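Local coordinates for IroE protein (Escherichia coli, PDB 2GZS) that hydrolyses the trilactone of the siderophore enterobactin and of its glucosylated derivatives, preferring the iron-free forms and usually cutting once to give linear trimers, at residues T24-R28 with S89-D93; S117-R121 with F154-S158; L124-P130 with S162-R166. All coordinates share one frame. Residue numbers count along the deposited sequence, not the author numbering.

Interaction 1 of 3, residues T24-R28 with S89-D93. With DFP (diisopropyl phosphonate), chain B.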
ATOM      1  N   THR A  24     -11.424  11.857  15.019  1.00 16.58           N
ATOM      2  CA  THR A  24     -10.184  12.243  15.650  1.00 17.42           C
ATOM      3  C   THR A  24      -8.964  12.085  14.732  1.00 16.81           C
ATOM      4  O   THR A  24      -7.870  12.509  15.176  1.00 18.11           O
ATOM      5  CB  THR A  24      -9.870  11.368  16.869  1.00 19.68           C
ATOM      6  OG1 THR A  24      -9.617  10.020  16.469  1.00 16.98           O
ATOM      7  CG2 THR A  24     -11.069  11.374  17.839  1.00 24.35           C
ATOM      8  N   ARG A  25      -9.124  11.472  13.587  1.00 12.46           N
ATOM      9  CA  ARG A  25      -8.045  11.346  12.591  1.00 11.34           C
ATOM     10  C   ARG A  25      -8.539  12.022  11.310  1.00 11.14           C
ATOM     11  O   ARG A  25      -9.679  11.982  10.886  1.00 12.96           O
ATOM     12  CB  ARG A  25      -7.676   9.880  12.325  1.00 14.66           C
ATOM     13  CG  ARG A  25      -7.000   9.231  13.539  1.00 11.92           C
ATOM     14  CD  ARG A  25      -6.787   7.758  13.471  1.00 11.56           C
ATOM     15  NE  ARG A  25      -7.957   7.001  13.047  1.00 10.99           N
ATOM     16  CZ  ARG A  25      -9.031   6.782  13.874  1.00 11.68           C
ATOM     17  NH1 ARG A  25      -9.008   7.245  15.128  1.00 14.60           N
ATOM     18  NH2 ARG A  25     -10.045   6.082  13.373  1.00 12.20           N
ATOM     19  N   HIS A  26      -7.598  12.723  10.639  1.00 12.39           N
ATOM     20  CA  HIS A  26      -7.958  13.636   9.536  1.00 12.63           C
ATOM     21  C   HIS A  26      -7.024  13.348   8.363  1.00 12.07           C
ATOM     22  O   HIS A  26      -5.812  13.492   8.561  1.00 12.42           O
ATOM     23  CB  HIS A  26      -7.814  15.090  10.021  1.00 13.99           C
ATOM     24  CG  HIS A  26      -8.615  15.305  11.296  1.00 15.52           C
ATOM     25  ND1 HIS A  26      -9.997  15.331  11.214  1.00 20.63           N
ATOM     26  CD2 HIS A  26      -8.271  15.391  12.583  1.00 18.28           C
ATOM     27  CE1 HIS A  26     -10.459  15.490  12.459  1.00 24.16           C
ATOM     28  NE2 HIS A  26      -9.437  15.529  13.287  1.00 20.06           N
ATOM     29  N   TYR A  27      -7.590  12.923   7.245  1.00 11.10           N
ATOM     30  CA  TYR A  27      -6.834  12.397   6.099  1.00 11.33           C
ATOM     31  C   TYR A  27      -6.617  13.492   5.055  1.00 11.67           C
ATOM     32  O   TYR A  27      -7.490  14.322   4.822  1.00 12.82           O
ATOM     33  CB  TYR A  27      -7.532  11.167   5.452  1.00 11.27           C
ATOM     34  CG  TYR A  27      -7.700  10.101   6.544  1.00 10.48           C
ATOM     35  CD1 TYR A  27      -6.758   9.136   6.779  1.00 11.56           C
ATOM     36  CD2 TYR A  27      -8.849  10.145   7.325  1.00 11.94           C
ATOM     37  CE1 TYR A  27      -6.878   8.149   7.774  1.00 12.43           C
ATOM     38  CE2 TYR A  27      -8.996   9.188   8.336  1.00 12.08           C
ATOM     39  CZ  TYR A  27      -8.046   8.230   8.540  1.00 12.02           C
ATOM     40  OH  TYR A  27      -8.189   7.286   9.547  1.00 11.41           O
ATOM     41  N   ARG A  28      -5.455  13.424   4.417  1.00  9.92           N
ATOM     42  CA  ARG A  28      -5.148  14.308   3.262  1.00 10.71           C
ATOM     43  C   ARG A  28      -4.775  13.401   2.131  1.00 10.26           C
ATOM     44  O   ARG A  28      -3.838  12.614   2.328  1.00 11.71           O
ATOM     45  CB  ARG A  28      -4.003  15.245   3.623  1.00 13.00           C
ATOM     46  CG  ARG A  28      -3.650  16.239   2.473  1.00 20.71           C
ATOM     47  CD  ARG A  28      -2.676  17.251   3.048  1.00 37.95           C
ATOM     48  NE  ARG A  28      -3.092  18.164   4.107  1.00 37.15           N
ATOM     49  CZ  ARG A  28      -2.200  18.657   4.981  1.00 40.31           C
ATOM     50  NH1 ARG A  28      -0.921  18.292   4.870  1.00 47.11           N
ATOM     51  NH2 ARG A  28      -2.643  19.484   5.920  1.00 39.93           N
ATOM     52  N   SER A  89      -1.717   8.265  14.484  1.00 12.02           N
ATOM     53  CA  SER A  89      -2.874   7.844  13.691  1.00 11.76           C
ATOM     54  C   SER A  89      -2.589   6.580  12.905  1.00 12.88           C
ATOM     55  O   SER A  89      -3.403   5.674  12.776  1.00 12.30           O
ATOM     56  CB  SER A  89      -3.327   8.937  12.714  1.00 12.42           C
ATOM     57  OG  SER A  89      -3.765  10.102  13.418  1.00 13.51           O
ATOM     58  N   ARG A  90      -1.361   6.458  12.326  1.00  9.45           N
ATOM     59  CA  ARG A  90      -1.094   5.281  11.537  1.00  9.67           C
ATOM     60  C   ARG A  90      -0.985   3.984  12.362  1.00  8.83           C
ATOM     61  O   ARG A  90      -1.324   2.909  11.916  1.00 10.72           O
ATOM     62  CB  ARG A  90       0.173   5.533  10.690  1.00 11.78           C
ATOM     63  CG  ARG A  90       1.456   5.421  11.504  1.00 10.41           C
ATOM     64  CD  ARG A  90       2.636   5.982  10.684  1.00  9.51           C
ATOM     65  NE  ARG A  90       3.046   4.998   9.704  1.00  9.47           N
ATOM     66  CZ  ARG A  90       3.752   3.896   9.807  1.00 10.90           C
ATOM     67  NH1 ARG A  90       4.169   3.653  11.096  1.00 11.16           N
ATOM     68  NH2 ARG A  90       4.054   3.090   8.825  1.00  9.76           N
ATOM     69  N   ALA A  91      -0.483   4.173  13.615  1.00 10.06           N
ATOM     70  CA  ALA A  91      -0.415   2.986  14.485  1.00 11.48           C
ATOM     71  C   ALA A  91      -1.823   2.413  14.769  1.00 10.16           C
ATOM     72  O   ALA A  91      -1.854   1.221  14.915  1.00 11.37           O
ATOM     73  CB  ALA A  91       0.190   3.352  15.834  1.00 11.45           C
ATOM     74  N   TYR A  92      -2.795   3.304  14.775  1.00  8.91           N
ATOM     75  CA  TYR A  92      -4.188   2.831  14.941  1.00  9.82           C
ATOM     76  C   TYR A  92      -4.747   2.271  13.634  1.00 11.26           C
ATOM     77  O   TYR A  92      -5.232   1.161  13.538  1.00 10.18           O
ATOM     78  CB  TYR A  92      -5.062   3.969  15.453  1.00 10.04           C
ATOM     79  CG  TYR A  92      -6.442   3.392  15.815  1.00 12.04           C
ATOM     80  CD1 TYR A  92      -6.644   2.494  16.856  1.00 14.25           C
ATOM     81  CD2 TYR A  92      -7.549   3.752  15.084  1.00 10.85           C
ATOM     82  CE1 TYR A  92      -7.939   1.988  17.140  1.00 11.26           C
ATOM     83  CE2 TYR A  92      -8.826   3.284  15.310  1.00 11.41           C
ATOM     84  CZ  TYR A  92      -8.987   2.395  16.352  1.00 11.62           C
ATOM     85  OH  TYR A  92     -10.267   1.920  16.604  1.00 12.80           O
ATOM     86  N   ASP A  93      -4.659   3.162  12.589  1.00  8.65           N
ATOM     87  CA  ASP A  93      -5.358   2.770  11.351  1.00  8.09           C
ATOM     88  C   ASP A  93      -4.837   1.573  10.646  1.00  7.60           C
ATOM     89  O   ASP A  93      -5.552   0.866   9.921  1.00  8.92           O
ATOM     90  CB  ASP A  93      -5.270   3.946  10.364  1.00  8.58           C
ATOM     91  CG  ASP A  93      -6.144   5.134  10.662  1.00 10.67           C
ATOM     92  OD1 ASP A  93      -7.166   4.939  11.374  1.00 11.63           O
ATOM     93  OD2 ASP A  93      -5.849   6.252  10.212  1.00 10.27           O
TER
HETATM   94  C1  DFP B1189       9.673   1.251  10.997  1.00 23.69           C
HETATM   95  C2  DFP B1189      10.143   1.836  12.331  1.00 27.12           C
HETATM   96  C3  DFP B1189      10.354   1.900   9.802  1.00 29.44           C
HETATM   97  C1' DFP B1189       6.365  -0.726  13.361  1.00 18.54           C
HETATM   98  C2' DFP B1189       6.243  -2.147  12.892  1.00 26.22           C
HETATM   99  C3' DFP B1189       6.988  -0.754  14.797  1.00 29.73           C
HETATM  100  P   DFP B1189       7.061   0.599  11.160  1.00 13.37           P
HETATM  101  O1P DFP B1189       8.250   1.587  10.936  1.00 17.13           O
HETATM  102  O2P DFP B1189       7.319  -0.055  12.573  1.00 14.24           O
HETATM  103  O3P DFP B1189       5.702   1.275  11.068  1.00 12.17           O
HETATM  104  O   HOH W   1      -9.309   3.250  11.718  1.00 11.73           O

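Interaction 2 of 3, residues S117-R121 with F154-S158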
ATOM      1  N   SER A 117      -7.505  -1.322  11.793  1.00  8.65           N
ATOM      2  CA  SER A 117      -7.400  -1.638  10.361  1.00  9.29           C
ATOM      3  C   SER A 117      -8.760  -1.839   9.743  1.00 12.43           C
ATOM      4  O   SER A 117      -8.949  -1.431   8.616  1.00 10.61           O
ATOM      5  CB  SER A 117      -6.501  -2.858  10.091  1.00 12.70           C
ATOM      6  OG  SER A 117      -7.007  -3.977  10.784  1.00 13.87           O
ATOM      7  N   ASN A 118      -9.732  -2.504  10.381  1.00 10.97           N
ATOM      8  CA  ASN A 118     -10.982  -2.745   9.628  1.00 10.12           C
ATOM      9  C   ASN A 118     -11.720  -1.458   9.432  1.00 11.36           C
ATOM     10  O   ASN A 118     -12.322  -1.278   8.335  1.00 13.36           O
ATOM     11  CB  ASN A 118     -11.803  -3.757  10.399  1.00 11.70           C
ATOM     12  CG  ASN A 118     -11.257  -5.153  10.387  1.00 20.79           C
ATOM     13  OD1 ASN A 118     -10.408  -5.543   9.592  1.00 31.37           O
ATOM     14  ND2 ASN A 118     -11.803  -6.001  11.267  1.00 29.98           N
ATOM     15  N   ASN A 119     -11.706  -0.543  10.388  1.00 10.45           N
ATOM     16  CA  ASN A 119     -12.436   0.724  10.153  1.00 11.34           C
ATOM     17  C   ASN A 119     -11.716   1.570   9.122  1.00 13.66           C
ATOM     18  O   ASN A 119     -12.403   2.259   8.358  1.00 12.26           O
ATOM     19  CB  ASN A 119     -12.545   1.544  11.443  1.00 13.63           C
ATOM     20  CG  ASN A 119     -13.166   0.829  12.635  1.00 21.86           C
ATOM     21  OD1 ASN A 119     -12.512   0.723  13.664  1.00 40.43           O
ATOM     22  ND2 ASN A 119     -14.384   0.383  12.496  1.00 25.52           N
ATOM     23  N   PHE A 120     -10.371   1.498   9.094  1.00 10.54           N
ATOM     24  CA  PHE A 120      -9.640   2.285   8.078  1.00  9.16           C
ATOM     25  C   PHE A 120      -9.912   1.647   6.711  1.00 11.05           C
ATOM     26  O   PHE A 120     -10.092   2.424   5.741  1.00 10.67           O
ATOM     27  CB  PHE A 120      -8.159   2.283   8.436  1.00  8.54           C
ATOM     28  CG  PHE A 120      -7.316   3.011   7.366  1.00 10.93           C
ATOM     29  CD1 PHE A 120      -7.546   4.345   7.062  1.00  9.85           C
ATOM     30  CD2 PHE A 120      -6.325   2.286   6.698  1.00 10.82           C
ATOM     31  CE1 PHE A 120      -6.761   4.988   6.087  1.00 11.30           C
ATOM     32  CE2 PHE A 120      -5.593   2.938   5.701  1.00 11.00           C
ATOM     33  CZ  PHE A 120      -5.816   4.268   5.370  1.00 10.16           C
ATOM     34  N   ARG A 121      -9.957   0.345   6.587  1.00  9.11           N
ATOM     35  CA  ARG A 121     -10.263  -0.287   5.295  1.00  9.02           C
ATOM     36  C   ARG A 121     -11.671   0.126   4.869  1.00 13.05           C
ATOM     37  O   ARG A 121     -11.851   0.346   3.668  1.00 12.20           O
ATOM     38  CB  ARG A 121     -10.095  -1.793   5.364  1.00 12.68           C
ATOM     39  CG  ARG A 121     -10.249  -2.412   3.945  1.00 16.71           C
ATOM     40  CD  ARG A 121      -9.561  -3.796   3.851  1.00 23.65           C
ATOM     41  NE  ARG A 121      -9.758  -4.490   5.082  1.00 26.39           N
ATOM     42  CZ  ARG A 121      -8.908  -4.776   6.082  1.00 17.61           C
ATOM     43  NH1 ARG A 121      -9.486  -5.418   7.098  1.00 19.39           N
ATOM     44  NH2 ARG A 121      -7.621  -4.481   6.139  1.00 16.23           N
ATOM     45  N   PHE A 154      -0.970  -3.705   7.341  1.00  8.18           N
ATOM     46  CA  PHE A 154      -2.293  -3.348   6.817  1.00  8.79           C
ATOM     47  C   PHE A 154      -2.520  -4.033   5.474  1.00 10.32           C
ATOM     48  O   PHE A 154      -3.623  -4.509   5.186  1.00  8.48           O
ATOM     49  CB  PHE A 154      -2.422  -1.823   6.624  1.00  8.72           C
ATOM     50  CG  PHE A 154      -3.809  -1.479   6.106  1.00  8.60           C
ATOM     51  CD1 PHE A 154      -4.917  -1.487   6.949  1.00  9.78           C
ATOM     52  CD2 PHE A 154      -3.984  -1.169   4.755  1.00 10.67           C
ATOM     53  CE1 PHE A 154      -6.186  -1.231   6.426  1.00  9.97           C
ATOM     54  CE2 PHE A 154      -5.251  -0.911   4.208  1.00 11.29           C
ATOM     55  CZ  PHE A 154      -6.325  -0.920   5.076  1.00 11.12           C
ATOM     56  N   VAL A 155      -1.456  -4.084   4.624  1.00  8.66           N
ATOM     57  CA  VAL A 155      -1.667  -4.745   3.318  1.00  8.72           C
ATOM     58  C   VAL A 155      -1.971  -6.210   3.439  1.00  8.57           C
ATOM     59  O   VAL A 155      -2.827  -6.777   2.779  1.00 10.07           O
ATOM     60  CB  VAL A 155      -0.421  -4.529   2.444  1.00  9.09           C
ATOM     61  CG1 VAL A 155      -0.460  -5.305   1.127  1.00 10.35           C
ATOM     62  CG2 VAL A 155      -0.275  -3.046   2.117  1.00  9.92           C
ATOM     63  N   LEU A 156      -1.265  -6.921   4.357  1.00 10.51           N
ATOM     64  CA  LEU A 156      -1.569  -8.359   4.602  1.00 12.20           C
ATOM     65  C   LEU A 156      -2.999  -8.537   5.124  1.00  7.66           C
ATOM     66  O   LEU A 156      -3.731  -9.424   4.649  1.00 10.06           O
ATOM     67  CB  LEU A 156      -0.590  -8.972   5.603  1.00 11.65           C
ATOM     68  CG  LEU A 156       0.860  -9.093   5.134  1.00 12.62           C
ATOM     69  CD1 LEU A 156       1.758  -9.642   6.260  1.00 15.20           C
ATOM     70  CD2 LEU A 156       0.974  -9.947   3.877  1.00 13.94           C
ATOM     71  N   ASP A 157      -3.389  -7.711   6.062  1.00  7.58           N
ATOM     72  CA  ASP A 157      -4.728  -7.714   6.647  1.00 10.02           C
ATOM     73  C   ASP A 157      -5.777  -7.544   5.536  1.00 11.94           C
ATOM     74  O   ASP A 157      -6.841  -8.204   5.532  1.00 11.58           O
ATOM     75  CB  ASP A 157      -4.827  -6.676   7.756  1.00 11.14           C
ATOM     76  CG  ASP A 157      -6.140  -6.709   8.526  1.00 16.70           C
ATOM     77  OD1 ASP A 157      -6.413  -7.802   9.118  1.00 18.26           O
ATOM     78  OD2 ASP A 157      -6.927  -5.744   8.600  1.00 15.97           O
ATOM     79  N   SER A 158      -5.447  -6.670   4.584  1.00 10.49           N
ATOM     80  CA  SER A 158      -6.390  -6.372   3.497  1.00  7.34           C
ATOM     81  C   SER A 158      -6.358  -7.501   2.475  1.00 11.23           C
ATOM     82  O   SER A 158      -7.429  -7.866   1.932  1.00 11.67           O
ATOM     83  CB  SER A 158      -5.912  -5.071   2.803  1.00 10.01           C
ATOM     84  OG  SER A 158      -6.018  -3.990   3.701  1.00 11.09           O
TER
HETATM   85  O   HOH W   2      -8.311  -7.359  11.040  1.00 24.54           O

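Interaction 3 of 3, residues L124-P130 with S162-R166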
ATOM      1  N   LEU A 124     -11.343   3.530   3.464  1.00 10.16           N
ATOM      2  CA  LEU A 124     -10.577   3.528   2.194  1.00  9.48           C
ATOM      3  C   LEU A 124     -11.419   2.997   1.070  1.00 12.31           C
ATOM      4  O   LEU A 124     -11.425   3.636  -0.014  1.00 12.08           O
ATOM      5  CB  LEU A 124      -9.306   2.694   2.428  1.00 12.34           C
ATOM      6  CG  LEU A 124      -8.367   2.548   1.208  1.00 12.66           C
ATOM      7  CD1 LEU A 124      -7.842   3.913   0.765  1.00 11.98           C
ATOM      8  CD2 LEU A 124      -7.239   1.587   1.557  1.00 16.17           C
ATOM      9  N   GLU A 125     -12.070   1.864   1.243  1.00 11.62           N
ATOM     10  CA  GLU A 125     -12.764   1.169   0.131  1.00 10.17           C
ATOM     11  C   GLU A 125     -14.137   1.749  -0.166  1.00 12.00           C
ATOM     12  O   GLU A 125     -14.548   1.733  -1.358  1.00 14.97           O
ATOM     13  CB  GLU A 125     -12.891  -0.333   0.431  1.00 12.84           C
ATOM     14  CG  GLU A 125     -11.532  -1.002   0.548  1.00 13.10           C
ATOM     15  CD  GLU A 125     -11.625  -2.513   0.648  1.00 17.21           C
ATOM     16  OE1 GLU A 125     -12.712  -3.121   0.622  1.00 19.95           O
ATOM     17  OE2 GLU A 125     -10.524  -3.094   0.751  1.00 18.80           O
ATOM     18  N   THR A 126     -14.836   2.252   0.850  1.00 11.45           N
ATOM     19  CA  THR A 126     -16.200   2.736   0.556  1.00 11.27           C
ATOM     20  C   THR A 126     -16.312   4.237   0.484  1.00 13.44           C
ATOM     21  O   THR A 126     -17.369   4.747   0.047  1.00 16.79           O
ATOM     22  CB  THR A 126     -17.216   2.256   1.625  1.00 14.14           C
ATOM     23  OG1 THR A 126     -17.062   3.017   2.822  1.00 15.11           O
ATOM     24  CG2 THR A 126     -17.010   0.777   1.961  1.00 18.27           C
ATOM     25  N   ARG A 127     -15.313   5.004   0.919  1.00 11.99           N
ATOM     26  CA  ARG A 127     -15.391   6.472   0.929  1.00 11.91           C
ATOM     27  C   ARG A 127     -14.291   7.088   0.066  1.00 12.78           C
ATOM     28  O   ARG A 127     -14.552   7.862  -0.881  1.00 13.04           O
ATOM     29  CB  ARG A 127     -15.368   7.073   2.349  1.00 11.11           C
ATOM     30  CG  ARG A 127     -16.444   6.441   3.245  1.00 15.74           C
ATOM     31  CD  ARG A 127     -16.554   7.094   4.655  1.00 16.40           C
ATOM     32  NE  ARG A 127     -17.169   6.000   5.437  1.00 14.75           N
ATOM     33  CZ  ARG A 127     -16.730   5.434   6.572  1.00 14.00           C
ATOM     34  NH1 ARG A 127     -15.628   5.947   7.131  1.00 14.83           N
ATOM     35  NH2 ARG A 127     -17.455   4.426   7.030  1.00 16.30           N
ATOM     36  N   ILE A 128     -13.024   6.763   0.375  1.00 11.32           N
ATOM     37  CA  ILE A 128     -11.947   7.425  -0.370  1.00 10.99           C
ATOM     38  C   ILE A 128     -11.849   6.903  -1.786  1.00 11.89           C
ATOM     39  O   ILE A 128     -11.829   7.724  -2.752  1.00 13.33           O
ATOM     40  CB  ILE A 128     -10.612   7.174   0.371  1.00  9.75           C
ATOM     41  CG1 ILE A 128     -10.665   7.738   1.777  1.00 13.17           C
ATOM     42  CG2 ILE A 128      -9.456   7.728  -0.489  1.00 12.15           C
ATOM     43  CD1 ILE A 128      -9.307   7.610   2.490  1.00 14.54           C
ATOM     44  N   ALA A 129     -11.738   5.631  -2.028  1.00 11.44           N
ATOM     45  CA  ALA A 129     -11.501   5.107  -3.392  1.00 13.08           C
ATOM     46  C   ALA A 129     -12.656   5.519  -4.315  1.00 17.32           C
ATOM     47  O   ALA A 129     -12.367   6.003  -5.426  1.00 14.39           O
ATOM     48  CB  ALA A 129     -11.247   3.598  -3.332  1.00 14.46           C
ATOM     49  N   PRO A 130     -13.925   5.346  -3.961  1.00 14.20           N
ATOM     50  CA  PRO A 130     -15.006   5.704  -4.896  1.00 14.92           C
ATOM     51  C   PRO A 130     -14.981   7.175  -5.255  1.00 18.85           C
ATOM     52  O   PRO A 130     -15.430   7.527  -6.366  1.00 23.15           O
ATOM     53  CB  PRO A 130     -16.300   5.371  -4.147  1.00 19.54           C
ATOM     54  CG  PRO A 130     -15.877   4.284  -3.190  1.00 20.12           C
ATOM     55  CD  PRO A 130     -14.492   4.717  -2.753  1.00 18.34           C
ATOM     56  N   SER A 162     -10.136  -8.278   1.807  1.00 15.37           N
ATOM     57  CA  SER A 162     -10.699  -7.318   0.833  1.00 17.28           C
ATOM     58  C   SER A 162     -11.082  -8.040  -0.451  1.00 15.68           C
ATOM     59  O   SER A 162     -10.399  -8.990  -0.822  1.00 18.19           O
ATOM     60  CB  SER A 162      -9.637  -6.244   0.505  1.00 13.02           C
ATOM     61  OG  SER A 162     -10.173  -5.316  -0.471  1.00 15.39           O
ATOM     62  N   SER A 163     -12.113  -7.559  -1.139  1.00 15.77           N
ATOM     63  CA  SER A 163     -12.299  -7.948  -2.546  1.00 17.40           C
ATOM     64  C   SER A 163     -12.056  -6.761  -3.461  1.00 19.12           C
ATOM     65  O   SER A 163     -12.345  -6.787  -4.684  1.00 22.40           O
ATOM     66  CB  SER A 163     -13.706  -8.505  -2.815  1.00 18.03           C
ATOM     67  OG  SER A 163     -14.630  -7.534  -2.315  1.00 33.54           O
ATOM     68  N   TYR A 164     -11.543  -5.662  -2.958  1.00 14.08           N
ATOM     69  CA  TYR A 164     -11.503  -4.422  -3.732  1.00 14.82           C
ATOM     70  C   TYR A 164     -10.226  -4.278  -4.532  1.00 15.20           C
ATOM     71  O   TYR A 164     -10.172  -3.721  -5.617  1.00 17.57           O
ATOM     72  CB  TYR A 164     -11.635  -3.208  -2.779  1.00 16.92           C
ATOM     73  CG  TYR A 164     -11.909  -1.902  -3.485  1.00 20.35           C
ATOM     74  CD1 TYR A 164     -13.206  -1.600  -3.941  1.00 21.10           C
ATOM     75  CD2 TYR A 164     -10.888  -0.988  -3.687  1.00 17.07           C
ATOM     76  CE1 TYR A 164     -13.463  -0.386  -4.588  1.00 20.15           C
ATOM     77  CE2 TYR A 164     -11.184   0.206  -4.321  1.00 17.39           C
ATOM     78  CZ  TYR A 164     -12.446   0.517  -4.775  1.00 24.24           C
ATOM     79  OH  TYR A 164     -12.544   1.751  -5.415  1.00 24.23           O
ATOM     80  N   PHE A 165      -9.091  -4.717  -3.955  1.00 12.33           N
ATOM     81  CA  PHE A 165      -7.832  -4.605  -4.637  1.00 15.78           C
ATOM     82  C   PHE A 165      -7.419  -5.896  -5.319  1.00 12.70           C
ATOM     83  O   PHE A 165      -7.778  -6.980  -4.866  1.00 12.95           O
ATOM     84  CB  PHE A 165      -6.687  -4.201  -3.650  1.00 12.52           C
ATOM     85  CG  PHE A 165      -6.959  -2.892  -2.969  1.00 10.87           C
ATOM     86  CD1 PHE A 165      -6.645  -1.653  -3.551  1.00 11.66           C
ATOM     87  CD2 PHE A 165      -7.564  -2.895  -1.721  1.00 14.98           C
ATOM     88  CE1 PHE A 165      -6.989  -0.511  -2.868  1.00 12.65           C
ATOM     89  CE2 PHE A 165      -7.899  -1.728  -1.084  1.00 13.62           C
ATOM     90  CZ  PHE A 165      -7.567  -0.497  -1.634  1.00 12.85           C
ATOM     91  N   ARG A 166      -6.626  -5.818  -6.397  1.00 13.70           N
ATOM     92  CA  ARG A 166      -6.123  -7.008  -7.044  1.00 12.17           C
ATOM     93  C   ARG A 166      -4.651  -7.262  -6.744  1.00 12.01           C
ATOM     94  O   ARG A 166      -4.206  -8.413  -6.832  1.00 15.49           O
ATOM     95  CB  ARG A 166      -6.338  -6.854  -8.567  1.00 18.77           C
ATOM     96  CG  ARG A 166      -7.850  -6.920  -8.866  1.00 22.72           C
ATOM     97  CD  ARG A 166      -8.355  -8.352  -8.725  1.00 37.21           C
ATOM     98  NE  ARG A 166      -8.006  -9.169  -9.884  1.00 58.62           N
ATOM     99  CZ  ARG A 166      -8.830  -9.507 -10.873  1.00 59.81           C
ATOM    100  NH1 ARG A 166     -10.087  -9.096 -10.868  1.00 51.58           N
ATOM    101  NH2 ARG A 166      -8.393 -10.253 -11.872  1.00 84.27           N
TER
HETATM  102  O   HOH W   3     -13.644  -5.511   0.260  1.00 26.14           O

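Interaction 1 of 3, residues T24-R28 with S89-D93
Asp93, on the last turn of helix 87-93, divides its carboxylate between two side chains of segment 24-28. OD1 takes a salt bridge from Arg25, whose NE donates to Asp93 OD1 at 2.8 Å, and OD2 accepts a short hydrogen bond from the phenol of Tyr27, Tyr27 OH to Asp93 OD2 being 2.6 Å. Tyr79 also hydrogen-bonds to Asp93 OD2, so the buried charge is met from several directions. A water donates to Asp93 OD1 (2.8 Å) and is weakly held by Arg25 NH2 (3.4 Å), while Asp22 forms a second salt bridge with the Arg25 guanidinium. Packing surrounds this polar centre. Tyr92 lies over one face of the guanidinium, with its CD2 3.6 Å from Arg25 CZ, and the aliphatic part of Arg25 rests against Ser89, CG to OG 3.4 Å; the Ser89 hydroxyl itself is hydrogen-bonded to Asp86. Arg90 points its CA-to-CB bond away from segment 24-28 and reaches the diisopropyl phosphonate, where Arg90 NH1 donates to DFP O3P at 2.8 Å and NH2 more weakly to the same oxygen at 3.3 Å; Asp50 pairs with its NE. One helical turn therefore serves both the fold and the inhibitor-bound pocket. The contact fastens helix 87-93 to the start of strand 26-34, with strand 73-79 supplying Tyr79 beside it and helix 117-132 touching Tyr27, Tyr92 and Asp93.

Interaction 2 of 3, residues S117-R121 with F154-S158
This is a buried helix-helix crossing in the alpha/beta-hydrolase fold, between the first turn of helix 117-132 and the middle of helix 150-161, the helix that follows the nucleophile Ser149. The short axes pass 10.7 Å apart at a signed angle of -76°, a steep crossing in which a few long side chains fill the gap. Its polar half centres on Asp157 OD2, which accepts from Ser117 OG at 2.8 Å and forms a salt bridge with Arg121, whose NH2 and NH1 lie 2.9 and 3.0 Å from that one oxygen. Arg121 NH2 also donates to Ser158 OG at 3.0 Å, and Ser158 OG in turn donates to Phe154 O at 2.9 Å, one turn back in its own helix. The other carboxylate oxygen, Asp157 OD1, forms a salt bridge with Arg185 and accepts from a water (2.7 Å) that also donates to Asn118 OD1 (3.1 Å). The apolar half is an edge-to-face aromatic pair: the edge of Phe120 meets the face of Phe154, with Phe120 CD2 3.5 Å from Phe154 CE1, ring centroids 5.1 Å apart and planes at 61°. The edge of the Phe154 ring abuts the backbone at Ser117, CE1 to Ser117 O 3.5 Å. Beneath the crossing, Phe154 and Ser158 rest on Leu145 of strand 143-148, Val155 on strand 167-171, and Phe120 reaches Asp93 of helix 87-93.

Interaction 3 of 3, residues L124-P130 with S162-R166
An ST turn at Ser162, where the chain leaves helix 150-161, forms the polar end of this contact with helix 117-132. Ser162 OG accepts from Tyr164 N at 2.9 Å and donates to Glu125 OE2 at 2.6 Å, so a single hydroxyl shapes the turn and links it to the helix. The other carboxylate oxygen reaches the loop through water: the water donates to Glu125 OE1 (2.6 Å) and accepts from Ser163 N (2.9 Å). Glu125 also packs along the loop, its CD 3.5 Å from Tyr164 CB and its OE2 3.5 Å from Phe165 CE2. In the alpha/beta-hydrolase fold this loop is the return from the helix after the nucleophile to the next parallel strand, 167-171, and the contact lies away from the catalytic residues. Across from it, helix 117-132 widens into a pi-type turn at 124-128, marked by the Ala129 N to Leu124 O hydrogen bond of 2.9 Å, and kinks at Pro130, whose nitrogen has no hydrogen bond to the preceding turn. Tyr164 lies against this irregular part: one face of its ring is turned to Glu125 O, and Ala129 CB is 3.5 Å from Tyr164 CE2 and 3.1 Å from Tyr164 OH. Deeper in, Leu124 CD2 meets Phe165 CZ at 3.8 Å, and both side chains rest on Leu145 of strand 143-148; Arg143 of that strand forms a cation-pi contact with Tyr164.

From the N terminus, interaction 1 comes first: it closes the loop from the start of strand 26-34 to helix 87-93, and is complete before the other two begin. Helix 117-132 then provides the first segment of both interactions 2 and 3, and the later partners follow in the same order, 154-158 and then 162-166, so these two loops cross. Their centres are about 11 Å apart, and they touch where Arg121 CD approaches Ser162 CB (4.1 Å). Interaction 1 meets interaction 2 at Asp93 O and Phe120 CB (3.3 Å). Helix 117-132 thus connects helix 87-93 to helix 150-161 and its exit loop, alongside the central sheet.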